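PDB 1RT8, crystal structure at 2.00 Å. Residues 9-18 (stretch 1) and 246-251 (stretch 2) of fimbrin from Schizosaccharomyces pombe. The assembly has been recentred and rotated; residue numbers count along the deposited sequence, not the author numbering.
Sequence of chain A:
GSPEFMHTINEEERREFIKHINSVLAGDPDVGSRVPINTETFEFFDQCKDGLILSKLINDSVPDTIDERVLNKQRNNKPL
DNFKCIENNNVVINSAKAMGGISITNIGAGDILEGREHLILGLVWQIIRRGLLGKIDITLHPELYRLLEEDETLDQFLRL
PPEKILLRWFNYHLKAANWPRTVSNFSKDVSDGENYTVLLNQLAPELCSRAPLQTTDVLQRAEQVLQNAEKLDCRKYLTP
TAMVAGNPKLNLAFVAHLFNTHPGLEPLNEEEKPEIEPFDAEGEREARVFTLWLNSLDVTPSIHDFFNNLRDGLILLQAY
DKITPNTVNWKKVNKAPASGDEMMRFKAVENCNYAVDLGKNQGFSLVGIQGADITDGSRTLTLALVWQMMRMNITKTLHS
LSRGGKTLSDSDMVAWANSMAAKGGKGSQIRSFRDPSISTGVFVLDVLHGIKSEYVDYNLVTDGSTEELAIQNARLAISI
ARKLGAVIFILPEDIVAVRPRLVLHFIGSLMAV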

# COMPACT_ATOMS: atom_id res chain seq x y z
N ILE A 9 7.42 23.37 -3.92
CA ILE A 9 7.93 22.26 -3.07
C ILE A 9 8.44 22.77 -1.72
O ILE A 9 9.11 23.79 -1.66
CB ILE A 9 9.07 21.48 -3.78
CG1 ILE A 9 8.52 20.15 -4.31
CG2 ILE A 9 10.25 21.25 -2.84
CD1 ILE A 9 9.54 19.28 -5.02
N ASN A 10 8.11 22.04 -0.66
CA ASN A 10 8.51 22.40 0.69
C ASN A 10 9.98 22.10 0.97
O ASN A 10 10.42 20.95 0.89
CB ASN A 10 7.63 21.65 1.70
CG ASN A 10 8.00 21.96 3.13
OD1 ASN A 10 9.10 21.64 3.59
ND2 ASN A 10 7.08 22.58 3.85
N GLU A 11 10.73 23.14 1.32
CA GLU A 11 12.16 23.03 1.61
C GLU A 11 12.53 21.95 2.62
O GLU A 11 13.41 21.12 2.36
CB GLU A 11 12.70 24.37 2.12
CG GLU A 11 12.59 25.55 1.15
CD GLU A 11 11.14 25.87 0.78
OE1 GLU A 11 10.26 25.79 1.68
OE2 GLU A 11 10.88 26.22 -0.40
N GLU A 12 11.87 21.95 3.77
CA GLU A 12 12.17 20.98 4.82
C GLU A 12 11.83 19.55 4.43
O GLU A 12 12.61 18.63 4.67
CB GLU A 12 11.45 21.35 6.11
CG GLU A 12 11.79 22.74 6.63
CD GLU A 12 12.09 22.73 8.12
OE1 GLU A 12 13.14 22.19 8.52
OE2 GLU A 12 11.26 23.27 8.89
N GLU A 13 10.64 19.36 3.86
CA GLU A 13 10.23 18.03 3.44
C GLU A 13 11.31 17.43 2.54
O GLU A 13 11.75 16.31 2.75
CB GLU A 13 8.89 18.09 2.71
CG GLU A 13 7.70 18.19 3.64
CD GLU A 13 6.40 18.46 2.90
OE1 GLU A 13 6.18 17.85 1.84
OE2 GLU A 13 5.60 19.28 3.40
N ARG A 14 11.73 18.21 1.55
CA ARG A 14 12.76 17.74 0.63
C ARG A 14 14.05 17.40 1.37
O ARG A 14 14.62 16.33 1.18
CB ARG A 14 13.05 18.80 -0.44
CG ARG A 14 14.17 18.42 -1.40
CD ARG A 14 14.24 19.40 -2.56
NE ARG A 14 14.30 20.79 -2.09
CZ ARG A 14 15.31 21.30 -1.40
NH1 ARG A 14 16.36 20.55 -1.08
NH2 ARG A 14 15.26 22.57 -1.01
N ARG A 15 14.50 18.32 2.22
CA ARG A 15 15.73 18.10 2.97
C ARG A 15 15.65 16.86 3.85
O ARG A 15 16.48 15.95 3.74
CB ARG A 15 16.05 19.31 3.86
CG ARG A 15 17.34 19.15 4.65
CD ARG A 15 17.60 20.29 5.64
NE ARG A 15 17.84 21.58 4.99
CZ ARG A 15 16.88 22.39 4.55
NH1 ARG A 15 15.60 22.06 4.69
NH2 ARG A 15 17.20 23.55 3.99
N GLU A 16 14.65 16.82 4.72
CA GLU A 16 14.48 15.70 5.63
C GLU A 16 14.26 14.37 4.92
O GLU A 16 14.85 13.36 5.30
CB GLU A 16 13.32 15.98 6.61
CG GLU A 16 13.50 17.25 7.45
CD GLU A 16 14.88 17.35 8.10
OE1 GLU A 16 15.38 16.33 8.62
OE2 GLU A 16 15.46 18.45 8.09
N PHE A 17 13.42 14.36 3.88
CA PHE A 17 13.18 13.11 3.15
C PHE A 17 14.49 12.58 2.56
O PHE A 17 14.78 11.39 2.64
CB PHE A 17 12.15 13.33 2.02
CG PHE A 17 10.75 13.58 2.52
CD1 PHE A 17 9.77 14.05 1.65
CD2 PHE A 17 10.41 13.35 3.85
CE1 PHE A 17 8.48 14.29 2.10
CE2 PHE A 17 9.12 13.58 4.30
CZ PHE A 17 8.15 14.05 3.43
N ILE A 18 15.27 13.47 1.96
CA ILE A 18 16.54 13.06 1.39
C ILE A 18 17.47 12.53 2.47
O ILE A 18 18.20 11.56 2.26
CB ILE A 18 17.24 14.22 0.65
CG1 ILE A 18 16.39 14.64 -0.55
CG2 ILE A 18 18.63 13.79 0.22
CD1 ILE A 18 16.86 15.92 -1.23
N GLY A 246 3.76 23.41 11.92
CA GLY A 246 2.73 22.38 11.90
C GLY A 246 2.76 21.47 10.68
O GLY A 246 1.71 21.06 10.18
N ASN A 247 3.95 21.14 10.19
CA ASN A 247 4.05 20.27 9.03
C ASN A 247 3.49 18.89 9.37
O ASN A 247 4.04 18.16 10.19
CB ASN A 247 5.51 20.16 8.58
CG ASN A 247 5.64 19.53 7.22
OD1 ASN A 247 5.38 18.33 7.05
ND2 ASN A 247 6.02 20.32 6.23
N PRO A 248 2.36 18.53 8.74
CA PRO A 248 1.68 17.24 8.95
C PRO A 248 2.57 16.02 8.77
O PRO A 248 2.52 15.08 9.57
CB PRO A 248 0.55 17.27 7.92
CG PRO A 248 0.33 18.73 7.66
CD PRO A 248 1.71 19.29 7.65
N LYS A 249 3.38 16.04 7.72
CA LYS A 249 4.26 14.92 7.39
C LYS A 249 5.42 14.75 8.36
O LYS A 249 5.60 13.67 8.95
CB LYS A 249 4.80 15.09 5.97
CG LYS A 249 3.72 15.37 4.93
CD LYS A 249 4.34 15.56 3.55
CE LYS A 249 3.29 15.87 2.51
NZ LYS A 249 3.94 16.16 1.21
N LEU A 250 6.23 15.79 8.52
CA LEU A 250 7.38 15.70 9.41
C LEU A 250 6.96 15.42 10.85
O LEU A 250 7.64 14.68 11.56
CB LEU A 250 8.21 16.98 9.33
CG LEU A 250 8.73 17.28 7.92
CD1 LEU A 250 9.46 18.62 7.91
CD2 LEU A 250 9.64 16.16 7.46
N ASN A 251 5.83 15.99 11.28
CA ASN A 251 5.37 15.75 12.65
C ASN A 251 4.84 14.33 12.79
O ASN A 251 5.03 13.69 13.82
CB ASN A 251 4.31 16.78 13.06
CG ASN A 251 4.92 18.06 13.62
OD1 ASN A 251 5.41 18.07 14.76
ND2 ASN A 251 4.89 19.13 12.84

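Two helix N-termini, far apart in sequence, meet here through a leucine knob set into a helical surface and a glutamate that takes hydrogen bonds from an asparagine and a lysine. Both stretches begin as loop and turn into helix, at E11 in the first and at P248 in the second, and their backbones come closest at E13 and L250, whose CA atoms lie 7.0 Å apart. At that spacing side chains, rather than main chains, make the contact, which buries 317 Å² in all.

Each helix start is capped by asparagine, whose short side chain can fold back to accept from the unpaired NH groups of a first turn. N10 OD1 receives E13 N at 2.8 Å in a nearly straight bond. N247 repeats the arrangement: its OD1 accepts from L250 N at 3.1 Å with good geometry, and from K249 N, also at 3.1 Å, in a weak, bent bond. Just after the cap, P248 suits the first turn of a helix, where its lack of an NH costs no hydrogen bond. Before it, G246 closes the preceding helix in a Schellman motif, with a positive phi that glycine adopts easily.

Capping uses the oxygen of N247 and leaves its amide nitrogen free to donate across the interface, where ND2 reaches E13 OE2 at 3.0 Å. The other carboxylate oxygen, E13 OE1, accepts from K249 NZ at 2.9 Å, and this bond is part of a salt bridge. E13 thus answers one neutral donor and one charged donor with a single carboxylate. Its CA-to-CB bond points sideways, but the end of the side chain comes nearer to the other stretch; K249 spans the gap with chi2 to chi4 all t, an extended chain. The two amide nitrogens, N10 ND2 and N247 ND2, are 3.4 Å apart, but both are donors and do not bond to each other.

Beside this polar cluster, L250 sits among E12, E13, E16 and F17, with more of its surface covered by the other stretch than any other residue in the contact. Its branched end suits such a pocket: CD1 lies 3.8 Å from E12 CB, while CD2 lies 3.8 Å from E16 CB and 4.1 Å from F17 CE2. The glutamates therefore contribute aliphatic carbon here, and the end of E16 leads away from the second stretch. F17 also meets the hydrocarbon part of K249, whose CD lies at the ring edge, 4.1 Å from F17 CZ, so the lysine combines apolar packing with its terminal charge pairing.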